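Local coordinates for protein carbohydrate kinase, FGGY (Rhodospirillum rubrum, PDB 3IFR) that probably phosphorylates D-xylulose at the expense of ATP, at residues Gln8-Asp13 with Ser73-Gly78; Leu86-Leu91 with Ser102-Asp107; Ala378-Val383 with Arg414-Ile419; Gln429-Pro434 with Ala460-Gly465. All coordinates share one frame; numbering follows the deposited sequence.

Contact 1: Gln8-Asp13 with Ser73-Gly78; sequences QVIGLD and SDWRPG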
loop_
_atom_site.group_PDB
_atom_site.type_symbol
_atom_site.label_atom_id
_atom_site.label_comp_id
_atom_site.label_asym_id
_atom_site.label_seq_id
_atom_site.Cartn_x
_atom_site.Cartn_y
_atom_site.Cartn_z
ATOM N N GLN A 8 -11.422 -1.306 24.606
ATOM C CA GLN A 8 -10.091 -1.612 24.124
ATOM C C GLN A 8 -10.041 -2.525 22.899
ATOM O O GLN A 8 -10.879 -3.403 22.717
ATOM C CB GLN A 8 -9.311 -2.263 25.261
ATOM C CG GLN A 8 -8.614 -1.293 26.184
ATOM C CD GLN A 8 -7.547 -1.969 26.974
ATOM O OE1 GLN A 8 -7.375 -3.189 26.883
ATOM N NE2 GLN A 8 -6.819 -1.205 27.747
ATOM N N VAL A 9 -9.006 -2.342 22.090
ATOM C CA VAL A 9 -8.993 -2.930 20.763
ATOM C C VAL A 9 -7.543 -3.115 20.293
ATOM O O VAL A 9 -6.678 -2.343 20.671
ATOM C CB VAL A 9 -9.895 -2.039 19.827
ATOM C CG1 VAL A 9 -9.102 -1.249 18.809
ATOM C CG2 VAL A 9 -10.988 -2.846 19.208
ATOM N N ILE A 10 -7.260 -4.149 19.503
ATOM C CA ILE A 10 -5.882 -4.390 19.040
ATOM C C ILE A 10 -5.744 -4.438 17.528
ATOM O O ILE A 10 -6.534 -5.089 16.857
ATOM C CB ILE A 10 -5.337 -5.726 19.572
ATOM C CG1 ILE A 10 -5.066 -5.673 21.076
ATOM C CG2 ILE A 10 -4.067 -6.188 18.816
ATOM C CD1 ILE A 10 -4.730 -7.027 21.607
ATOM N N GLY A 11 -4.719 -3.776 17.003
ATOM C CA GLY A 11 -4.311 -4.007 15.626
ATOM C C GLY A 11 -2.935 -4.658 15.546
ATOM O O GLY A 11 -1.997 -4.294 16.279
ATOM N N LEU A 12 -2.807 -5.622 14.636
ATOM C CA LEU A 12 -1.579 -6.337 14.413
ATOM C C LEU A 12 -1.204 -6.172 12.924
ATOM O O LEU A 12 -2.035 -6.360 12.039
ATOM C CB LEU A 12 -1.812 -7.815 14.742
ATOM C CG LEU A 12 -0.699 -8.824 14.376
ATOM C CD1 LEU A 12 0.587 -8.533 15.174
ATOM C CD2 LEU A 12 -1.132 -10.251 14.606
ATOM N N ASP A 13 0.048 -5.838 12.644
ATOM C CA ASP A 13 0.487 -5.603 11.267
ATOM C C ASP A 13 1.650 -6.551 10.903
ATOM O O ASP A 13 2.768 -6.442 11.430
ATOM C CB ASP A 13 0.861 -4.124 11.089
ATOM C CG ASP A 13 1.593 -3.846 9.777
ATOM O OD1 ASP A 13 1.471 -4.642 8.832
ATOM O OD2 ASP A 13 2.314 -2.819 9.714
ATOM N N SER A 73 -4.072 -5.035 34.852
ATOM C CA SER A 73 -5.038 -4.054 35.314
ATOM C C SER A 73 -5.452 -3.040 34.211
ATOM O O SER A 73 -6.411 -2.287 34.384
ATOM C CB SER A 73 -4.423 -3.311 36.497
ATOM O OG SER A 73 -3.496 -2.372 35.993
ATOM N N ASP A 74 -4.724 -2.993 33.092
ATOM C CA ASP A 74 -5.161 -2.180 31.950
ATOM C C ASP A 74 -5.254 -3.023 30.659
ATOM O O ASP A 74 -5.084 -2.501 29.536
ATOM C CB ASP A 74 -4.265 -0.956 31.752
ATOM C CG ASP A 74 -4.886 0.085 30.818
ATOM O OD1 ASP A 74 -4.127 0.689 30.008
ATOM O OD2 ASP A 74 -6.134 0.312 30.883
ATOM N N TRP A 75 -5.523 -4.324 30.846
ATOM C CA TRP A 75 -5.666 -5.281 29.764
ATOM C C TRP A 75 -7.146 -5.692 29.614
ATOM O O TRP A 75 -7.643 -6.500 30.376
ATOM C CB TRP A 75 -4.814 -6.519 30.092
ATOM C CG TRP A 75 -4.771 -7.618 29.045
ATOM C CD1 TRP A 75 -5.219 -8.920 29.181
ATOM C CD2 TRP A 75 -4.217 -7.530 27.721
ATOM N NE1 TRP A 75 -4.977 -9.628 28.021
ATOM C CE2 TRP A 75 -4.362 -8.799 27.117
ATOM C CE3 TRP A 75 -3.607 -6.509 26.996
ATOM C CZ2 TRP A 75 -3.923 -9.055 25.819
ATOM C CZ3 TRP A 75 -3.186 -6.771 25.706
ATOM C CH2 TRP A 75 -3.342 -8.022 25.136
ATOM N N ARG A 76 -7.861 -5.148 28.644
ATOM C CA ARG A 76 -9.237 -5.614 28.432
ATOM C C ARG A 76 -9.600 -5.545 26.944
ATOM O O ARG A 76 -10.554 -4.885 26.576
ATOM C CB ARG A 76 -10.217 -4.801 29.301
ATOM C CG ARG A 76 -9.937 -3.301 29.252
ATOM C CD ARG A 76 -10.805 -2.372 30.173
ATOM N NE ARG A 76 -9.991 -1.228 30.604
ATOM C CZ ARG A 76 -9.781 -0.132 29.871
ATOM N NH1 ARG A 76 -9.002 0.844 30.319
ATOM N NH2 ARG A 76 -10.359 -0.001 28.682
ATOM N N PRO A 77 -8.805 -6.211 26.080
ATOM C CA PRO A 77 -9.024 -6.152 24.634
ATOM C C PRO A 77 -10.344 -6.801 24.240
ATOM O O PRO A 77 -10.664 -7.874 24.748
ATOM C CB PRO A 77 -7.839 -6.963 24.085
ATOM C CG PRO A 77 -7.401 -7.785 25.235
ATOM C CD PRO A 77 -7.523 -6.867 26.372
ATOM N N GLY A 78 -11.074 -6.166 23.324
ATOM C CA GLY A 78 -12.431 -6.564 23.000
ATOM C C GLY A 78 -12.584 -7.037 21.565
ATOM O O GLY A 78 -13.636 -7.544 21.184
#
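R76 N gives its hydrogen to OE1 of Q8 across 2.7 Å in a nearly straight bond, 160° at the hydrogen. The other end of the same amide is used as well: NE2 of Q8 donates to D74 O at 2.8 Å, so the side chain bridges the two backbone groups that flank W75. This happens at the start of two neighbouring parallel strands, 8-14 and 77-84, in the mixed sheet of the N-terminal domain, which belongs to the actin-like ATPase clan. With CD of Q8 anti to CA (chi2 -162°) the chain stretches out to the loop ahead of the second strand.

The guanidinium of R76 lies across the amide, with Q8 NE2 over the centre of one face and the two planes 40° apart. Its NH2 also comes within 3.3 Å of Q8 CG. A salt bridge from R76 NH1 to D74 OD2, 3.0 Å, also ties the guanidinium down. An alanine at Q8 would probably leave D74 O and R76 N without these partners and the guanidinium with nothing of Q8 beneath its centre, so that the loop could shift.

Further in, G78 N donates to Q8 O at 2.8 Å, a rather bent backbone bond. I10 closes the apolar side of the contact: L23 and helix 52-70, through L63, also touch it, and its CD1 reaches W75 CH2 at 3.9 Å. P77 is the third member of that cluster, with its CD sitting 3.6 Å above the plane of the W75 ring, over the ring centre.

Contact 2: Leu86-Leu91 with Ser102-Asp107; sequences LPAVVL and SIQQSD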
loop_
_atom_site.group_PDB
_atom_site.type_symbol
_atom_site.label_atom_id
_atom_site.label_comp_id
_atom_site.label_asym_id
_atom_site.label_seq_id
_atom_site.Cartn_x
_atom_site.Cartn_y
_atom_site.Cartn_z
ATOM N N LEU A 86 0.300 -7.458 0.993
ATOM C CA LEU A 86 -0.396 -8.340 0.052
ATOM C C LEU A 86 -0.026 -7.947 -1.392
ATOM O O LEU A 86 0.522 -6.864 -1.639
ATOM C CB LEU A 86 -1.938 -8.242 0.237
ATOM C CG LEU A 86 -2.669 -6.967 -0.225
ATOM C CD1 LEU A 86 -4.198 -7.132 -0.229
ATOM C CD2 LEU A 86 -2.272 -5.751 0.637
ATOM N N PRO A 87 -0.297 -8.840 -2.345
ATOM C CA PRO A 87 -0.701 -10.221 -2.043
ATOM C C PRO A 87 0.538 -11.081 -1.805
ATOM O O PRO A 87 1.403 -11.173 -2.686
ATOM C CB PRO A 87 -1.389 -10.676 -3.322
ATOM C CG PRO A 87 -1.486 -9.455 -4.214
ATOM C CD PRO A 87 -0.419 -8.518 -3.769
ATOM N N ALA A 88 0.655 -11.671 -0.615
ATOM C CA ALA A 88 1.720 -12.599 -0.370
ATOM C C ALA A 88 1.126 -13.918 -0.835
ATOM O O ALA A 88 -0.107 -14.078 -0.889
ATOM C CB ALA A 88 2.073 -12.635 1.103
ATOM N N VAL A 89 1.986 -14.845 -1.226
ATOM C CA VAL A 89 1.542 -16.170 -1.615
ATOM C C VAL A 89 2.073 -17.179 -0.618
ATOM O O VAL A 89 3.282 -17.424 -0.551
ATOM C CB VAL A 89 2.047 -16.540 -3.017
ATOM C CG1 VAL A 89 1.746 -18.005 -3.340
ATOM C CG2 VAL A 89 1.440 -15.598 -4.080
ATOM N N VAL A 90 1.151 -17.745 0.153
ATOM C CA VAL A 90 1.416 -18.792 1.132
ATOM C C VAL A 90 0.710 -20.064 0.675
ATOM O O VAL A 90 -0.500 -20.000 0.367
ATOM C CB VAL A 90 0.824 -18.379 2.514
ATOM C CG1 VAL A 90 1.060 -19.478 3.555
ATOM C CG2 VAL A 90 1.462 -17.103 2.972
ATOM N N LEU A 91 1.437 -21.198 0.662
ATOM C CA LEU A 91 0.911 -22.519 0.266
ATOM C C LEU A 91 0.787 -23.521 1.433
ATOM O O LEU A 91 1.767 -23.851 2.104
ATOM C CB LEU A 91 1.759 -23.131 -0.865
ATOM C CG LEU A 91 1.979 -22.113 -1.995
ATOM C CD1 LEU A 91 2.944 -22.565 -3.054
ATOM C CD2 LEU A 91 0.648 -21.794 -2.603
ATOM N N SER A 102 6.989 -18.201 1.837
ATOM C CA SER A 102 6.069 -17.261 1.227
ATOM C C SER A 102 6.781 -16.424 0.178
ATOM O O SER A 102 7.875 -15.904 0.426
ATOM C CB SER A 102 5.484 -16.334 2.288
ATOM O OG SER A 102 4.902 -15.178 1.711
ATOM N N ILE A 103 6.131 -16.267 -0.969
ATOM C CA ILE A 103 6.613 -15.365 -2.019
ATOM C C ILE A 103 5.902 -14.017 -1.847
ATOM O O ILE A 103 4.671 -13.937 -1.950
ATOM C CB ILE A 103 6.385 -15.950 -3.456
ATOM C CG1 ILE A 103 6.940 -17.389 -3.554
ATOM C CG2 ILE A 103 7.034 -15.073 -4.490
ATOM C CD1 ILE A 103 6.520 -18.190 -4.834
ATOM N N GLN A 104 6.696 -12.973 -1.564
ATOM C CA GLN A 104 6.212 -11.602 -1.343
ATOM C C GLN A 104 5.728 -10.853 -2.618
ATOM O O GLN A 104 6.013 -11.284 -3.731
ATOM C CB GLN A 104 7.311 -10.811 -0.648
ATOM C CG GLN A 104 7.832 -11.555 0.536
ATOM C CD GLN A 104 6.718 -11.858 1.565
ATOM O OE1 GLN A 104 6.430 -12.999 1.850
ATOM N NE2 GLN A 104 6.097 -10.831 2.089
ATOM N N GLN A 105 5.014 -9.732 -2.471
ATOM C CA GLN A 105 4.606 -8.992 -3.674
ATOM C C GLN A 105 5.730 -8.267 -4.402
ATOM O O GLN A 105 5.683 -8.070 -5.591
ATOM C CB GLN A 105 3.420 -8.041 -3.443
ATOM C CG GLN A 105 3.201 -7.587 -2.038
ATOM C CD GLN A 105 4.448 -7.065 -1.394
ATOM O OE1 GLN A 105 4.992 -6.042 -1.817
ATOM N NE2 GLN A 105 4.898 -7.742 -0.330
ATOM N N SER A 106 6.775 -7.882 -3.714
ATOM C CA SER A 106 7.914 -7.357 -4.460
ATOM C C SER A 106 8.684 -8.431 -5.249
ATOM O O SER A 106 9.639 -8.104 -5.930
ATOM C CB SER A 106 8.856 -6.675 -3.503
ATOM O OG SER A 106 9.146 -7.565 -2.436
ATOM N N ASP A 107 8.306 -9.709 -5.153
ATOM C CA ASP A 107 9.080 -10.756 -5.835
ATOM C C ASP A 107 9.024 -10.576 -7.354
ATOM O O ASP A 107 7.987 -10.167 -7.884
ATOM C CB ASP A 107 8.590 -12.146 -5.438
ATOM C CG ASP A 107 9.441 -13.284 -6.042
ATOM O OD1 ASP A 107 10.339 -13.787 -5.339
ATOM O OD2 ASP A 107 9.214 -13.663 -7.214
#
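V89 and I103 carry the backbone bonding. V89 N donates to I103 O at 2.9 Å and I103 N returns the bond to V89 O at 3.1 Å, a single antiparallel hydrogen-bonded pair. V89 O also receives a CA-H...O contact from S102 CA at 3.3 Å. Outside the pair, A88 O accepts from W181 NE1.

The polar side-chain bond is internal to 102-107: S102 OG donates to Q104 OE1 at 2.7 Å. OG is anti to the backbone N (chi1 163°), which brings S102 OG within 3.9 Å of A88 CB. W55 of helix 52-70 touches S102, Q104 and V90.

Apolar contacts are light. The CB atoms of V89 and I103 stand 4.4 Å apart, and K142 of helix 139-149 touches both residues. At the far end P87, after a cis peptide bond, sets its CD 3.9 Å from Q105 CB, the two side chains crossing at about a right angle; a phosphate ion, probably from the crystallisation liquor, lies near P87.

Beyond the bridge the chain turns away in a type I beta turn from Q104 to D107. The whole is a single antiparallel bridge within a buried, hairpin-like excursion that follows strand 77-84 of the N-terminal domain's sheet.

Contact 3: Ala378-Val383 with Arg414-Ile419; sequences ALLEAV and RVWMGI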
loop_
_atom_site.group_PDB
_atom_site.type_symbol
_atom_site.label_atom_id
_atom_site.label_comp_id
_atom_site.label_asym_id
_atom_site.label_seq_id
_atom_site.Cartn_x
_atom_site.Cartn_y
_atom_site.Cartn_z
ATOM N N ALA A 378 13.445 21.125 -9.384
ATOM C CA ALA A 378 12.881 20.504 -10.558
ATOM C C ALA A 378 12.444 19.102 -10.189
ATOM O O ALA A 378 11.391 18.658 -10.617
ATOM C CB ALA A 378 13.898 20.459 -11.675
ATOM N N LEU A 379 13.244 18.405 -9.391
ATOM C CA LEU A 379 12.864 17.046 -8.990
ATOM C C LEU A 379 11.654 17.107 -8.081
ATOM O O LEU A 379 10.728 16.299 -8.229
ATOM C CB LEU A 379 13.990 16.275 -8.286
ATOM C CG LEU A 379 13.467 14.884 -7.865
ATOM C CD1 LEU A 379 12.833 14.173 -9.055
ATOM C CD2 LEU A 379 14.493 13.955 -7.165
ATOM N N LEU A 380 11.672 18.051 -7.132
ATOM C CA LEU A 380 10.550 18.209 -6.224
ATOM C C LEU A 380 9.257 18.432 -7.018
ATOM O O LEU A 380 8.225 17.813 -6.746
ATOM C CB LEU A 380 10.766 19.374 -5.273
ATOM C CG LEU A 380 11.800 19.155 -4.177
ATOM C CD1 LEU A 380 11.662 20.178 -3.050
ATOM C CD2 LEU A 380 11.692 17.760 -3.661
ATOM N N GLU A 381 9.347 19.298 -8.019
ATOM C CA GLU A 381 8.203 19.698 -8.791
ATOM C C GLU A 381 7.755 18.554 -9.674
ATOM O O GLU A 381 6.543 18.297 -9.812
ATOM C CB GLU A 381 8.557 20.912 -9.622
ATOM C CG GLU A 381 8.760 22.160 -8.772
ATOM C CD GLU A 381 9.127 23.369 -9.579
ATOM O OE1 GLU A 381 9.567 23.171 -10.745
ATOM O OE2 GLU A 381 8.952 24.515 -9.066
ATOM N N ALA A 382 8.720 17.852 -10.276
ATOM C CA ALA A 382 8.383 16.685 -11.088
ATOM C C ALA A 382 7.596 15.631 -10.266
ATOM O O ALA A 382 6.586 15.094 -10.725
ATOM C CB ALA A 382 9.635 16.076 -11.771
ATOM N N VAL A 383 8.037 15.336 -9.055
ATOM C CA VAL A 383 7.318 14.336 -8.279
ATOM C C VAL A 383 5.901 14.804 -8.052
ATOM O O VAL A 383 4.963 14.027 -8.233
ATOM C CB VAL A 383 8.029 13.979 -6.952
ATOM C CG1 VAL A 383 7.080 13.305 -5.957
ATOM C CG2 VAL A 383 9.188 13.100 -7.252
ATOM N N ARG A 414 8.598 21.440 4.166
ATOM C CA ARG A 414 7.584 22.483 4.004
ATOM C C ARG A 414 7.668 23.027 2.584
ATOM O O ARG A 414 6.670 23.465 1.986
ATOM C CB ARG A 414 7.778 23.603 5.042
ATOM C CG ARG A 414 6.742 24.723 4.965
ATOM C CD ARG A 414 5.307 24.152 5.000
ATOM N NE ARG A 414 4.230 25.149 4.820
ATOM C CZ ARG A 414 3.911 25.706 3.650
ATOM N NH1 ARG A 414 4.605 25.407 2.552
ATOM N NH2 ARG A 414 2.924 26.586 3.577
ATOM N N VAL A 415 8.868 22.996 2.035
ATOM C CA VAL A 415 9.010 23.440 0.668
ATOM C C VAL A 415 8.322 22.475 -0.295
ATOM O O VAL A 415 7.647 22.905 -1.227
ATOM C CB VAL A 415 10.478 23.608 0.315
ATOM C CG1 VAL A 415 10.625 24.140 -1.088
ATOM C CG2 VAL A 415 11.114 24.571 1.340
ATOM N N TRP A 416 8.495 21.171 -0.076
ATOM C CA TRP A 416 7.951 20.185 -0.997
ATOM C C TRP A 416 6.434 20.286 -0.951
ATOM O O TRP A 416 5.790 20.330 -1.986
ATOM C CB TRP A 416 8.404 18.762 -0.659
ATOM C CG TRP A 416 8.363 17.821 -1.839
ATOM C CD1 TRP A 416 8.115 18.141 -3.164
ATOM C CD2 TRP A 416 8.622 16.406 -1.819
ATOM N NE1 TRP A 416 8.168 17.008 -3.931
ATOM C CE2 TRP A 416 8.494 15.939 -3.136
ATOM C CE3 TRP A 416 8.953 15.493 -0.802
ATOM C CZ2 TRP A 416 8.687 14.596 -3.467
ATOM C CZ3 TRP A 416 9.156 14.175 -1.132
ATOM C CH2 TRP A 416 9.013 13.734 -2.453
HETATM N N MSE A 417 5.884 20.342 0.262
HETATM C CA MSE A 417 4.441 20.377 0.442
HETATM C C MSE A 417 3.816 21.675 -0.115
HETATM O O MSE A 417 2.745 21.642 -0.710
HETATM C CB MSE A 417 4.091 20.159 1.907
HETATM C CG MSE A 417 4.538 18.826 2.443
HETATM SE SE MSE A 417 3.782 17.249 1.468
HETATM C CE MSE A 417 5.181 17.044 0.079
ATOM N N GLY A 418 4.488 22.808 0.063
ATOM C CA GLY A 418 4.065 24.044 -0.575
ATOM C C GLY A 418 4.016 23.794 -2.064
ATOM O O GLY A 418 3.033 24.117 -2.743
ATOM N N ILE A 419 5.060 23.157 -2.588
ATOM C CA ILE A 419 5.083 22.858 -4.013
ATOM C C ILE A 419 3.914 21.961 -4.390
ATOM O O ILE A 419 3.234 22.194 -5.386
ATOM C CB ILE A 419 6.428 22.230 -4.425
ATOM C CG1 ILE A 419 7.516 23.321 -4.461
ATOM C CG2 ILE A 419 6.313 21.399 -5.755
ATOM C CD1 ILE A 419 8.909 22.736 -4.432
#
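W416 lies against L380 in two ways at once. Its NE1 donates to the backbone carbonyl L380 O at 2.9 Å, with the oxygen in the plane of the indole and the bond somewhat bent (148° at the hydrogen). At the same time the L380 side chain comes over one face: CD2 stands 3.5 Å from the centroid of the five-membered ring, almost on its normal, which is a CH-pi contact. V383, one turn further along, meets the ring edge in a tight contact, CG1 to CZ2 of W416 at 3.2 Å. CG of W416 is anti to the backbone N (chi1 -156°), which starts the indole toward helix 372-397.

I419, a turn on from W416, packs beside it, with its CD1 3.9 Å from L380 CB and its CG2 4.0 Å from E381 CG. The axes of the two helical segments pass 9.5 Å apart and cross at -46°.

In the next shell, L308 of helix 305-315 touches both L380 and W416, and F265 meets the indole edge-to-face. The carboxylate of E381 is gripped from outside: OE2 takes a salt bridge from R377 and hydrogen bonds with Y478 OH and G337 N. Helix 414-424 is the connection of the beta-alpha-beta crossover between parallel strands 403-407 and 428-432, so the contact fixes helix 372-397 to that crossover.

A phenylalanine in place of W416 would probably leave L380 O without its indole donor and open a gap beside V383. The interface is apolar apart from one directed N-H, which together with the ring-face packing would settle the rotation of the indole.

Contact 4: Gln429-Pro434 with Ala460-Gly465; sequences QLLANP and ALVRTG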
loop_
_atom_site.group_PDB
_atom_site.type_symbol
_atom_site.label_atom_id
_atom_site.label_comp_id
_atom_site.label_asym_id
_atom_site.label_seq_id
_atom_site.Cartn_x
_atom_site.Cartn_y
_atom_site.Cartn_z
ATOM N N GLN A 429 -3.956 18.489 3.447
ATOM C CA GLN A 429 -3.854 18.287 4.902
ATOM C C GLN A 429 -2.704 17.342 5.244
ATOM O O GLN A 429 -2.782 16.149 4.947
ATOM C CB GLN A 429 -5.153 17.703 5.455
ATOM C CG GLN A 429 -5.069 17.288 6.956
ATOM C CD GLN A 429 -5.000 18.497 7.887
ATOM O OE1 GLN A 429 -6.017 19.152 8.141
ATOM N NE2 GLN A 429 -3.790 18.808 8.380
ATOM N N LEU A 430 -1.638 17.870 5.844
ATOM C CA LEU A 430 -0.496 17.057 6.257
ATOM C C LEU A 430 -0.848 16.309 7.550
ATOM O O LEU A 430 -1.627 16.807 8.372
ATOM C CB LEU A 430 0.746 17.917 6.505
ATOM C CG LEU A 430 1.348 18.720 5.359
ATOM C CD1 LEU A 430 2.729 19.321 5.800
ATOM C CD2 LEU A 430 1.471 17.831 4.080
ATOM N N LEU A 431 -0.291 15.113 7.705
ATOM C CA LEU A 431 -0.487 14.319 8.910
ATOM C C LEU A 431 0.682 13.356 9.091
ATOM O O LEU A 431 1.431 13.054 8.155
ATOM C CB LEU A 431 -1.786 13.532 8.832
ATOM C CG LEU A 431 -1.735 12.473 7.736
ATOM C CD1 LEU A 431 -1.719 11.088 8.354
ATOM C CD2 LEU A 431 -2.933 12.610 6.804
ATOM N N ALA A 432 0.863 12.898 10.314
ATOM C CA ALA A 432 1.869 11.876 10.567
ATOM C C ALA A 432 1.163 10.619 11.033
ATOM O O ALA A 432 0.256 10.668 11.872
ATOM C CB ALA A 432 2.862 12.351 11.614
ATOM N N ASN A 433 1.575 9.481 10.517
ATOM C CA ASN A 433 0.916 8.238 10.872
ATOM C C ASN A 433 2.006 7.231 11.038
ATOM O O ASN A 433 2.178 6.378 10.187
ATOM C CB ASN A 433 0.031 7.834 9.714
ATOM C CG ASN A 433 -0.883 6.674 10.034
ATOM O OD1 ASN A 433 -1.748 6.347 9.187
ATOM N ND2 ASN A 433 -0.715 6.031 11.238
ATOM N N PRO A 434 2.780 7.356 12.119
ATOM C CA PRO A 434 4.031 6.605 12.251
ATOM C C PRO A 434 3.764 5.117 12.531
ATOM O O PRO A 434 4.323 4.248 11.860
ATOM C CB PRO A 434 4.722 7.260 13.453
ATOM C CG PRO A 434 3.762 8.257 14.007
ATOM C CD PRO A 434 2.424 8.054 13.362
ATOM N N ALA A 460 -8.345 10.617 15.422
ATOM C CA ALA A 460 -7.991 10.866 16.795
ATOM C C ALA A 460 -6.771 10.105 17.175
ATOM O O ALA A 460 -6.225 10.339 18.206
ATOM C CB ALA A 460 -9.103 10.495 17.700
ATOM N N LEU A 461 -6.356 9.176 16.340
ATOM C CA LEU A 461 -5.232 8.330 16.638
ATOM C C LEU A 461 -4.061 8.725 15.843
ATOM O O LEU A 461 -3.025 8.167 15.998
ATOM C CB LEU A 461 -5.551 6.904 16.284
ATOM C CG LEU A 461 -5.771 5.869 17.338
ATOM C CD1 LEU A 461 -5.885 6.436 18.680
ATOM C CD2 LEU A 461 -6.923 5.099 16.984
ATOM N N VAL A 462 -4.230 9.679 14.960
ATOM C CA VAL A 462 -3.080 10.157 14.244
ATOM C C VAL A 462 -2.791 11.623 14.460
ATOM O O VAL A 462 -3.590 12.367 14.948
ATOM C CB VAL A 462 -3.096 9.802 12.773
ATOM C CG1 VAL A 462 -3.393 8.381 12.593
ATOM C CG2 VAL A 462 -4.044 10.642 12.065
ATOM N N ARG A 463 -1.598 11.986 14.071
ATOM C CA ARG A 463 -1.006 13.277 14.277
ATOM C C ARG A 463 -1.305 14.162 13.080
ATOM O O ARG A 463 -0.447 14.402 12.269
ATOM C CB ARG A 463 0.481 13.015 14.390
ATOM C CG ARG A 463 1.373 14.045 14.974
ATOM C CD ARG A 463 2.684 13.369 15.425
ATOM N NE ARG A 463 2.414 12.375 16.452
ATOM C CZ ARG A 463 2.563 12.581 17.763
ATOM N NH1 ARG A 463 3.026 13.729 18.213
ATOM N NH2 ARG A 463 2.273 11.627 18.630
ATOM N N THR A 464 -2.532 14.636 12.985
ATOM C CA THR A 464 -2.929 15.568 11.968
ATOM C C THR A 464 -2.210 16.885 12.163
ATOM O O THR A 464 -2.051 17.364 13.246
ATOM C CB THR A 464 -4.400 15.782 12.019
ATOM O OG1 THR A 464 -4.808 16.585 10.914
ATOM C CG2 THR A 464 -4.720 16.477 13.235
ATOM N N GLY A 465 -1.725 17.464 11.101
ATOM C CA GLY A 465 -0.904 18.634 11.244
ATOM C C GLY A 465 -1.321 19.817 10.446
ATOM O O GLY A 465 -2.441 20.166 10.436
HETATM O O HOH W 1 -5.705 21.379 10.162
#
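R463 and A432 face each other as an antiparallel hydrogen-bonded pair, their CB atoms 3.7 Å apart. A432 N donates to R463 O at 2.8 Å, and R463 N returns a longer bond of 3.2 Å to A432 O. With CG anti to the backbone N (chi1 -163°), the aliphatic part of R463 runs past the methyl of A432, whose CB touches both CG and CD.

V462 is the third large contributor. Its CB rests 3.6 Å from A432 O, and its two methyl groups divide their neighbours: CG1 meets the amide of N433, 3.8 Å from ND2, while CG2 turns toward CD1 of L431 at a looser 4.4 Å.

The pairing adds strand 463-468 as the outermost member of the mixed sheet of the C-terminal domain, antiparallel to 428-432, whose other neighbour is 403-407. R463 is the centre of an inverse gamma turn, with a weak bond from T464 N to V462 O. Next along, L431 and T464 form a non-hydrogen-bonded pair, and F405 and S407 of strand 403-407 touch L431.

At the far end the Q429 chain bends about its CB-CG bond (chi2 71°). Its NE2 donates both to L430 O within its own strand and to G465 O at 2.8 Å, standing well above that second carbonyl's plane. L430 O also accepts G465 N, so two N-H groups grip this one oxygen, while a water donates to Q429 OE1.

Contacts 1 and 4 belong to the two halves of the kinase: each involves a strand of its domain's six-stranded sheet and is only partly buried. Contact 1 relies on a side-chain amide holding a loop, contact 4 chiefly on strand-to-strand backbone bonds. Contacts 2 and 3 are buried and lie on opposite sides of the chain's centre, about 34 Å apart between centres; one is a single antiparallel backbone bridge on strand 102-103, the other helix packing round an indole. Contacts 3 and 4 share a crossover, since helix 414-424 leads straight into strand 428-432, and they touch where SE of selenomethionine M417 meets L430 CD2 at 3.5 Å.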